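YkuI protein (Bacillus subtilis, PDB 2BAS) binds the second messenger cyclic di-GMP through its EAL domain and probably belongs to the phosphodiesterases that cleave this dinucleotide. Local coordinates at residues Ile336-Glu341 / Gln345-Val350; Phe405-Pro408 / Tyr414-Ile417; Ile147-Phe152 / Gln158-Leu163. All coordinates share one frame; numbering follows the deposited sequence.

Contact 1 (Ile336-Glu341 / Gln345-Val350); sequences IYMCDE and QLTGNV
Ile336 and Val350 pair at the open end of a beta hairpin whose strands, 335-340 and 349-353, are neighbours in the antiparallel sheet of the C-terminal, probably PAS-like domain. Backbone bonds set the register here: Ile336 N donates to Val350 O at 3.1 Å, and Val350 N returns an almost straight bond to Ile336 O (177° at the hydrogen). Nearer the turn the regular pairing gives way to a second, shifted bridge between Cys339 and Gln345, flanked by the bond from Leu346 N to Met338 O at 2.7 Å.

Between the two, a side chain takes the place of a backbone acceptor. Met338 N donates to Thr347 OG1 at 3.1 Å, and that hydroxyl passes its own hydrogen to Gly348 O. The first torsion of Thr347 (58°) sets OG1 between its backbone N and carbonyl carbon, facing the neighbouring strand.

Apolar contacts follow the backbone closely. Val350 CG2 rests against Ile336 CB at 3.8 Å, whereas Leu346 lays CD1 beside the carbonyl carbon of Cys339 and brings CD2 to Asp340 CB. Met338 CE (a selenomethionine) comes to 4.2 Å from Leu346 CD1, and its side chain also touches Met413 of strand 413-419.

Flat polar groups line Tyr337. Asn349 lies alongside, pointing the same way, with OD1 3.2 Å from Tyr337 CB. The Gln345 side chain crosses the tyrosine at about a right angle, with amide and ring planes 31° apart. Its OE1 is engaged by Trp368 NE1, while NE2 donates to Thr347 O at 3.1 Å and sits 3.5 Å from Tyr337 CB.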
loop_
_atom_site.group_PDB
_atom_site.type_symbol
_atom_site.label_atom_id
_atom_site.label_comp_id
_atom_site.label_asym_id
_atom_site.label_seq_id
_atom_site.Cartn_x
_atom_site.Cartn_y
_atom_site.Cartn_z
ATOM N N ILE A 336 -10.485 22.152 14.846
ATOM C CA ILE A 336 -9.410 22.300 15.844
ATOM C C ILE A 336 -9.761 21.532 17.128
ATOM O O ILE A 336 -10.909 21.585 17.582
ATOM C CB ILE A 336 -9.125 23.792 16.163
ATOM C CG1 ILE A 336 -8.871 24.563 14.867
ATOM C CG2 ILE A 336 -7.919 23.949 17.115
ATOM C CD1 ILE A 336 -8.589 26.047 15.047
ATOM N N TYR A 337 -8.771 20.826 17.693
ATOM C CA TYR A 337 -8.904 20.063 18.945
ATOM C C TYR A 337 -7.521 19.777 19.559
ATOM O O TYR A 337 -6.503 19.892 18.865
ATOM C CB TYR A 337 -9.668 18.743 18.712
ATOM C CG TYR A 337 -8.980 17.762 17.773
ATOM C CD1 TYR A 337 -8.241 16.682 18.259
ATOM C CD2 TYR A 337 -9.059 17.931 16.406
ATOM C CE1 TYR A 337 -7.602 15.792 17.374
ATOM C CE2 TYR A 337 -8.435 17.072 15.529
ATOM C CZ TYR A 337 -7.713 16.005 16.001
ATOM O OH TYR A 337 -7.115 15.179 15.070
HETATM N N MSE A 338 -7.497 19.382 20.840
HETATM C CA MSE A 338 -6.267 19.071 21.588
HETATM C C MSE A 338 -6.258 17.668 22.198
HETATM O O MSE A 338 -7.297 17.184 22.650
HETATM C CB MSE A 338 -6.069 20.073 22.731
HETATM C CG MSE A 338 -5.418 21.388 22.357
HETATM SE SE MSE A 338 -5.705 22.787 23.726
HETATM C CE MSE A 338 -4.979 21.888 25.393
ATOM N N CYS A 339 -5.076 17.049 22.260
ATOM C CA CYS A 339 -4.899 15.711 22.845
ATOM C C CYS A 339 -3.673 15.650 23.761
ATOM O O CYS A 339 -2.761 16.469 23.613
ATOM C CB CYS A 339 -4.684 14.670 21.738
ATOM S SG CYS A 339 -5.986 14.493 20.505
ATOM N N ASP A 340 -3.632 14.654 24.658
ATOM C CA ASP A 340 -2.476 14.424 25.560
ATOM C C ASP A 340 -1.460 13.409 24.982
ATOM O O ASP A 340 -1.664 12.914 23.874
ATOM C CB ASP A 340 -2.919 14.058 26.998
ATOM C CG ASP A 340 -3.484 12.631 27.131
ATOM O OD1 ASP A 340 -3.482 11.856 26.142
ATOM O OD2 ASP A 340 -3.930 12.277 28.257
ATOM N N GLU A 341 -0.397 13.089 25.728
ATOM C CA GLU A 341 0.670 12.223 25.205
ATOM C C GLU A 341 0.167 10.889 24.634
ATOM O O GLU A 341 0.764 10.345 23.713
ATOM C CB GLU A 341 1.760 11.906 26.247
ATOM C CG GLU A 341 1.762 12.706 27.526
ATOM C CD GLU A 341 1.044 11.978 28.652
ATOM O OE1 GLU A 341 -0.090 11.486 28.426
ATOM O OE2 GLU A 341 1.612 11.890 29.770
ATOM N N GLN A 345 -8.215 12.880 23.674
ATOM C CA GLN A 345 -8.652 14.221 23.350
ATOM C C GLN A 345 -9.024 14.982 24.630
ATOM O O GLN A 345 -9.880 14.533 25.387
ATOM C CB GLN A 345 -9.821 14.158 22.372
ATOM C CG GLN A 345 -10.050 15.447 21.645
ATOM C CD GLN A 345 -10.855 15.297 20.371
ATOM O OE1 GLN A 345 -10.677 14.351 19.614
ATOM N NE2 GLN A 345 -11.718 16.257 20.111
ATOM N N LEU A 346 -8.354 16.113 24.873
ATOM C CA LEU A 346 -8.557 16.932 26.086
ATOM C C LEU A 346 -9.720 17.931 25.983
ATOM O O LEU A 346 -10.122 18.523 26.982
ATOM C CB LEU A 346 -7.274 17.708 26.426
ATOM C CG LEU A 346 -5.979 16.978 26.818
ATOM C CD1 LEU A 346 -4.737 17.894 26.729
ATOM C CD2 LEU A 346 -6.085 16.335 28.202
ATOM N N THR A 347 -10.235 18.124 24.773
ATOM C CA THR A 347 -11.278 19.106 24.484
ATOM C C THR A 347 -12.343 18.500 23.581
ATOM O O THR A 347 -12.114 17.475 22.952
ATOM C CB THR A 347 -10.710 20.273 23.641
ATOM O OG1 THR A 347 -10.147 19.746 22.429
ATOM C CG2 THR A 347 -9.660 21.064 24.392
ATOM N N GLY A 348 -13.498 19.150 23.479
ATOM C CA GLY A 348 -14.426 18.823 22.406
ATOM C C GLY A 348 -13.785 19.319 21.117
ATOM O O GLY A 348 -12.622 19.743 21.124
ATOM N N ASN A 349 -14.526 19.265 20.010
ATOM C CA ASN A 349 -14.051 19.821 18.751
ATOM C C ASN A 349 -14.689 21.173 18.525
ATOM O O ASN A 349 -15.810 21.414 18.996
ATOM C CB ASN A 349 -14.461 18.942 17.562
ATOM C CG ASN A 349 -13.550 17.759 17.347
ATOM O OD1 ASN A 349 -12.529 17.608 18.007
ATOM N ND2 ASN A 349 -13.923 16.904 16.414
ATOM N N VAL A 350 -13.982 22.057 17.820
ATOM C CA VAL A 350 -14.637 23.211 17.204
ATOM C C VAL A 350 -14.579 22.918 15.717
ATOM O O VAL A 350 -13.559 22.421 15.222
ATOM C CB VAL A 350 -14.070 24.612 17.616
ATOM C CG1 VAL A 350 -14.174 24.789 19.121
ATOM C CG2 VAL A 350 -12.636 24.828 17.162
#

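Contact 2 (Phe405-Pro408 / Tyr414-Ile417); sequences FSYP and YLFI
Tyr407 and Leu415 lie next to each other across two antiparallel strands, their side chains crossing obliquely so that the Leu415 methyl CD2 comes 3.9 Å from Tyr407 CD2. With CG anti to the main-chain N (chi1 180°), the tyrosine ring swings away from strand 413-419, and it is CB and the ring carbon CD2 that stay beside the leucine. At the far end of the ring, Tyr407 OH is hydrogen-bonded to His304 ND1 of the long helix 271-311.

Phe405, two residues back in the next hydrogen-bonded pair, repeats this posture. Its ring also leads away from the partner strand and meets Phe299, leaving CB at 4.4 Å from Ile417 CB. These four side chains form the face that the long helix covers.

The two strands are the arms of a beta hairpin, 401-409 with 413-419, inside the six-stranded antiparallel sheet. Phe405 with Ile417 and Tyr407 with Leu415 are its hydrogen-bonded pairs: Phe405 N reaches Ile417 O at 2.7 Å, and Leu415 N reaches Tyr407 O at 3.0 Å. The short strand axes run at 159° to one another.

Ser406, Pro408, Tyr414 and Phe416 occupy the other face, from which Ser406 and Tyr414 reach helix 374-384. Ser406 OG lies 3.8 Å from Phe416 CE2, obliquely placed to a ring that also meets the Tyr337 ring, the two planes about 20° apart. Beyond it Tyr414 carries CE2 to 4.2 Å from Pro408 CB.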
loop_
_atom_site.group_PDB
_atom_site.type_symbol
_atom_site.label_atom_id
_atom_site.label_comp_id
_atom_site.label_asym_id
_atom_site.label_seq_id
_atom_site.Cartn_x
_atom_site.Cartn_y
_atom_site.Cartn_z
ATOM N N PHE A 405 -2.316 20.161 10.665
ATOM C CA PHE A 405 -1.118 20.769 11.239
ATOM C C PHE A 405 -1.016 20.482 12.746
ATOM O O PHE A 405 -1.938 20.815 13.488
ATOM C CB PHE A 405 -1.097 22.273 10.989
ATOM C CG PHE A 405 0.141 22.934 11.488
ATOM C CD1 PHE A 405 1.287 22.981 10.693
ATOM C CD2 PHE A 405 0.187 23.479 12.770
ATOM C CE1 PHE A 405 2.447 23.580 11.158
ATOM C CE2 PHE A 405 1.358 24.084 13.243
ATOM C CZ PHE A 405 2.485 24.129 12.440
ATOM N N SER A 406 0.103 19.881 13.167
ATOM C CA SER A 406 0.367 19.462 14.560
ATOM C C SER A 406 1.310 20.410 15.275
ATOM O O SER A 406 2.411 20.652 14.799
ATOM C CB SER A 406 1.062 18.103 14.586
ATOM O OG SER A 406 0.306 17.150 13.900
ATOM N N TYR A 407 0.901 20.884 16.444
ATOM C CA TYR A 407 1.662 21.872 17.185
ATOM C C TYR A 407 1.857 21.434 18.639
ATOM O O TYR A 407 0.890 21.055 19.294
ATOM C CB TYR A 407 0.934 23.213 17.119
ATOM C CG TYR A 407 1.619 24.324 17.861
ATOM C CD1 TYR A 407 2.561 25.127 17.229
ATOM C CD2 TYR A 407 1.326 24.587 19.196
ATOM C CE1 TYR A 407 3.196 26.154 17.904
ATOM C CE2 TYR A 407 1.960 25.634 19.888
ATOM C CZ TYR A 407 2.890 26.400 19.234
ATOM O OH TYR A 407 3.528 27.426 19.894
ATOM N N PRO A 408 3.112 21.454 19.137
ATOM C CA PRO A 408 3.361 21.142 20.544
ATOM C C PRO A 408 3.189 22.360 21.460
ATOM O O PRO A 408 3.763 23.417 21.206
ATOM C CB PRO A 408 4.825 20.665 20.551
ATOM C CG PRO A 408 5.461 21.316 19.375
ATOM C CD PRO A 408 4.365 21.728 18.405
ATOM N N TYR A 414 -1.134 18.668 22.941
ATOM C CA TYR A 414 -0.946 18.737 21.510
ATOM C C TYR A 414 -2.172 19.302 20.823
ATOM O O TYR A 414 -3.306 18.976 21.167
ATOM C CB TYR A 414 -0.518 17.364 20.948
ATOM C CG TYR A 414 0.764 16.903 21.583
ATOM C CD1 TYR A 414 0.751 16.116 22.730
ATOM C CD2 TYR A 414 1.994 17.314 21.082
ATOM C CE1 TYR A 414 1.939 15.731 23.357
ATOM C CE2 TYR A 414 3.193 16.933 21.697
ATOM C CZ TYR A 414 3.156 16.142 22.833
ATOM O OH TYR A 414 4.340 15.757 23.438
ATOM N N LEU A 415 -1.906 20.164 19.850
ATOM C CA LEU A 415 -2.920 20.910 19.161
ATOM C C LEU A 415 -2.988 20.412 17.723
ATOM O O LEU A 415 -1.955 20.190 17.071
ATOM C CB LEU A 415 -2.551 22.388 19.216
ATOM C CG LEU A 415 -3.352 23.460 18.474
ATOM C CD1 LEU A 415 -4.719 23.696 19.121
ATOM C CD2 LEU A 415 -2.520 24.749 18.463
ATOM N N PHE A 416 -4.213 20.229 17.237
ATOM C CA PHE A 416 -4.404 19.760 15.885
ATOM C C PHE A 416 -5.331 20.711 15.159
ATOM O O PHE A 416 -6.404 21.075 15.672
ATOM C CB PHE A 416 -4.919 18.331 15.898
ATOM C CG PHE A 416 -4.000 17.380 16.596
ATOM C CD1 PHE A 416 -4.113 17.164 17.971
ATOM C CD2 PHE A 416 -2.994 16.736 15.895
ATOM C CE1 PHE A 416 -3.249 16.318 18.632
ATOM C CE2 PHE A 416 -2.129 15.884 16.537
ATOM C CZ PHE A 416 -2.253 15.666 17.904
ATOM N N ILE A 417 -4.872 21.163 13.993
ATOM C CA ILE A 417 -5.612 22.089 13.150
ATOM C C ILE A 417 -5.748 21.475 11.762
ATOM O O ILE A 417 -4.750 21.294 11.069
ATOM C CB ILE A 417 -4.877 23.415 13.019
ATOM C CG1 ILE A 417 -4.646 24.050 14.395
ATOM C CG2 ILE A 417 -5.640 24.337 12.122
ATOM C CD1 ILE A 417 -3.644 25.200 14.374
#

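Contact 3 (Ile147-Phe152 / Gln158-Leu163)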
loop_
_atom_site.group_PDB
_atom_site.type_symbol
_atom_site.label_atom_id
_atom_site.label_comp_id
_atom_site.label_asym_id
_atom_site.label_seq_id
_atom_site.Cartn_x
_atom_site.Cartn_y
_atom_site.Cartn_z
ATOM N N ILE A 147 5.597 -13.470 -15.018
ATOM C CA ILE A 147 4.372 -14.239 -14.905
ATOM C C ILE A 147 3.149 -13.313 -14.840
ATOM O O ILE A 147 3.208 -12.226 -14.254
ATOM C CB ILE A 147 4.408 -15.178 -13.664
ATOM C CG1 ILE A 147 5.696 -16.010 -13.640
ATOM C CG2 ILE A 147 3.203 -16.119 -13.658
ATOM C CD1 ILE A 147 5.804 -17.050 -14.772
ATOM N N THR A 148 2.059 -13.743 -15.471
ATOM C CA THR A 148 0.796 -13.020 -15.435
ATOM C C THR A 148 -0.227 -13.922 -14.753
ATOM O O THR A 148 -0.683 -14.909 -15.339
ATOM C CB THR A 148 0.299 -12.643 -16.854
ATOM O OG1 THR A 148 1.370 -12.063 -17.608
ATOM C CG2 THR A 148 -0.858 -11.650 -16.779
ATOM N N GLU A 149 -0.577 -13.587 -13.513
ATOM C CA GLU A 149 -1.508 -14.408 -12.729
ATOM C C GLU A 149 -2.958 -14.040 -13.003
ATOM O O GLU A 149 -3.871 -14.691 -12.505
ATOM C CB GLU A 149 -1.239 -14.271 -11.235
ATOM C CG GLU A 149 0.215 -14.299 -10.843
ATOM C CD GLU A 149 0.415 -13.691 -9.482
ATOM O OE1 GLU A 149 -0.505 -13.797 -8.642
ATOM O OE2 GLU A 149 1.487 -13.099 -9.252
ATOM N N HIS A 150 -3.162 -12.977 -13.771
ATOM C CA HIS A 150 -4.494 -12.577 -14.186
ATOM C C HIS A 150 -5.160 -13.724 -14.954
ATOM O O HIS A 150 -6.328 -14.045 -14.728
ATOM C CB HIS A 150 -4.419 -11.295 -15.032
ATOM C CG HIS A 150 -5.612 -11.071 -15.913
ATOM N ND1 HIS A 150 -6.877 -10.834 -15.415
ATOM C CD2 HIS A 150 -5.729 -11.043 -17.263
ATOM C CE1 HIS A 150 -7.722 -10.677 -16.419
ATOM N NE2 HIS A 150 -7.052 -10.801 -17.551
ATOM N N ASN A 151 -4.389 -14.365 -15.828
ATOM C CA ASN A 151 -4.908 -15.398 -16.716
ATOM C C ASN A 151 -5.084 -16.802 -16.117
ATOM O O ASN A 151 -5.643 -17.681 -16.773
ATOM C CB ASN A 151 -4.005 -15.480 -17.950
ATOM C CG ASN A 151 -4.006 -14.199 -18.753
ATOM O OD1 ASN A 151 -5.062 -13.618 -19.012
ATOM N ND2 ASN A 151 -2.825 -13.753 -19.160
ATOM N N PHE A 152 -4.642 -16.999 -14.876
ATOM C CA PHE A 152 -4.467 -18.349 -14.327
ATOM C C PHE A 152 -5.734 -19.101 -13.934
ATOM O O PHE A 152 -6.464 -18.684 -13.033
ATOM C CB PHE A 152 -3.467 -18.329 -13.168
ATOM C CG PHE A 152 -2.813 -19.652 -12.911
ATOM C CD1 PHE A 152 -2.154 -20.326 -13.937
ATOM C CD2 PHE A 152 -2.843 -20.221 -11.645
ATOM C CE1 PHE A 152 -1.545 -21.556 -13.710
ATOM C CE2 PHE A 152 -2.232 -21.448 -11.403
ATOM C CZ PHE A 152 -1.580 -22.119 -12.439
ATOM N N GLN A 158 -0.331 -23.758 -6.246
ATOM C CA GLN A 158 0.413 -24.736 -7.025
ATOM C C GLN A 158 1.452 -24.008 -7.893
ATOM O O GLN A 158 2.590 -24.462 -8.028
ATOM C CB GLN A 158 -0.550 -25.557 -7.895
ATOM C CG GLN A 158 0.031 -26.822 -8.531
ATOM C CD GLN A 158 0.035 -28.030 -7.610
ATOM O OE1 GLN A 158 -0.226 -27.923 -6.409
ATOM N NE2 GLN A 158 0.330 -29.198 -8.176
ATOM N N LEU A 159 1.049 -22.879 -8.475
ATOM C CA LEU A 159 1.941 -22.055 -9.277
ATOM C C LEU A 159 3.069 -21.481 -8.428
ATOM O O LEU A 159 4.229 -21.481 -8.841
ATOM C CB LEU A 159 1.165 -20.915 -9.945
ATOM C CG LEU A 159 1.941 -19.916 -10.815
ATOM C CD1 LEU A 159 2.544 -20.585 -12.045
ATOM C CD2 LEU A 159 1.046 -18.776 -11.239
ATOM N N TYR A 160 2.712 -20.999 -7.241
ATOM C CA TYR A 160 3.661 -20.380 -6.317
ATOM C C TYR A 160 4.645 -21.415 -5.801
ATOM O O TYR A 160 5.774 -21.088 -5.436
ATOM C CB TYR A 160 2.904 -19.712 -5.161
ATOM C CG TYR A 160 2.214 -18.406 -5.528
ATOM C CD1 TYR A 160 1.778 -17.522 -4.535
ATOM C CD2 TYR A 160 2.024 -18.035 -6.862
ATOM C CE1 TYR A 160 1.144 -16.313 -4.864
ATOM C CE2 TYR A 160 1.401 -16.835 -7.202
ATOM C CZ TYR A 160 0.966 -15.982 -6.202
ATOM O OH TYR A 160 0.355 -14.804 -6.549
ATOM N N HIS A 161 4.195 -22.668 -5.787
ATOM C CA HIS A 161 5.021 -23.805 -5.413
ATOM C C HIS A 161 6.173 -23.966 -6.413
ATOM O O HIS A 161 7.336 -23.931 -6.006
ATOM C CB HIS A 161 4.160 -25.072 -5.302
ATOM C CG HIS A 161 4.931 -26.324 -5.018
ATOM N ND1 HIS A 161 5.316 -26.691 -3.747
ATOM C CD2 HIS A 161 5.364 -27.311 -5.841
ATOM C CE1 HIS A 161 5.964 -27.842 -3.800
ATOM N NE2 HIS A 161 6.007 -28.239 -5.060
HETATM N N MSE A 162 5.861 -24.095 -7.707
HETATM C CA MSE A 162 6.918 -24.231 -8.716
HETATM C C MSE A 162 7.719 -22.954 -8.906
HETATM O O MSE A 162 8.868 -23.006 -9.349
HETATM C CB MSE A 162 6.408 -24.747 -10.068
HETATM C CG MSE A 162 5.533 -23.788 -10.833
HETATM SE SE MSE A 162 5.976 -23.717 -12.739
HETATM C CE MSE A 162 7.389 -22.368 -12.631
ATOM N N LEU A 163 7.120 -21.813 -8.578
ATOM C CA LEU A 163 7.836 -20.548 -8.652
ATOM C C LEU A 163 8.856 -20.447 -7.527
ATOM O O LEU A 163 9.964 -19.956 -7.736
ATOM C CB LEU A 163 6.883 -19.354 -8.655
ATOM C CG LEU A 163 6.228 -19.078 -10.015
ATOM C CD1 LEU A 163 5.189 -17.984 -9.901
ATOM C CD2 LEU A 163 7.251 -18.727 -11.091
#
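Leu159 fits between Ile147 and Phe152 and makes the broadest contact that helix 156-167 offers to segment 147-152. Its methyl CD2 stands over the centre of the Phe152 ring in a CH-pi contact, 4.1 Å from the ring centroid and 8° off the normal. The first torsion of Leu159 (179°) carries it there. The same methyl touches Ile147 CG2, while Leu159 CB lies on the same side of the ring, 3.7 Å from Phe152 CE2.

Tyr160, next along the helix, reaches across with its hydroxyl: OH donates to Glu149 OE1 at 2.5 Å, a modelled length uncertain at this resolution. The oxygen lies in the plane of the phenol ring at its edge, and the carboxylate stands nearly perpendicular to that ring, the planes 88° apart. Strand 143-147, the loop and this helix form a beta-alpha unit of the TIM-barrel-like EAL domain, and the chain returns through the parallel strand 172-178 as a beta-alpha-beta crossover. Glu149 OE1 also has a long, weak ion pair with Arg187, whose helix 185-191 flanks Tyr160. A phenylalanine in place of Tyr160 would probably leave the Glu149 carboxylate without this donor and freer to turn.

One helical turn beyond Leu159, Leu163 slides past Ile147 in the opposite direction, bringing CD2 to 4.0 Å from Ile147 CG1; its side chain also packs on Ile173 of strand 172-178.

How the contacts relate
Contact 3 comes first along the chain, in the EAL domain; contacts 1 and 2 follow in that order in the C-terminal signalling domain. Their two hairpins share one antiparallel sheet: strands 335-340 and 413-419 are neighbours, probably hydrogen-bonded through Cys339 O to Tyr414 N and Tyr337 O to Phe416 N (both 2.8 Å), with the centres of contacts 1 and 2 about 9 Å apart. The centre of contact 3 lies about 50 Å from that of contact 1 and 48 Å from that of contact 2, the nearest atoms about 38 Å from either. The long helix 271-311 runs between the two regions, so the contacts belong to separate parts of the molecule.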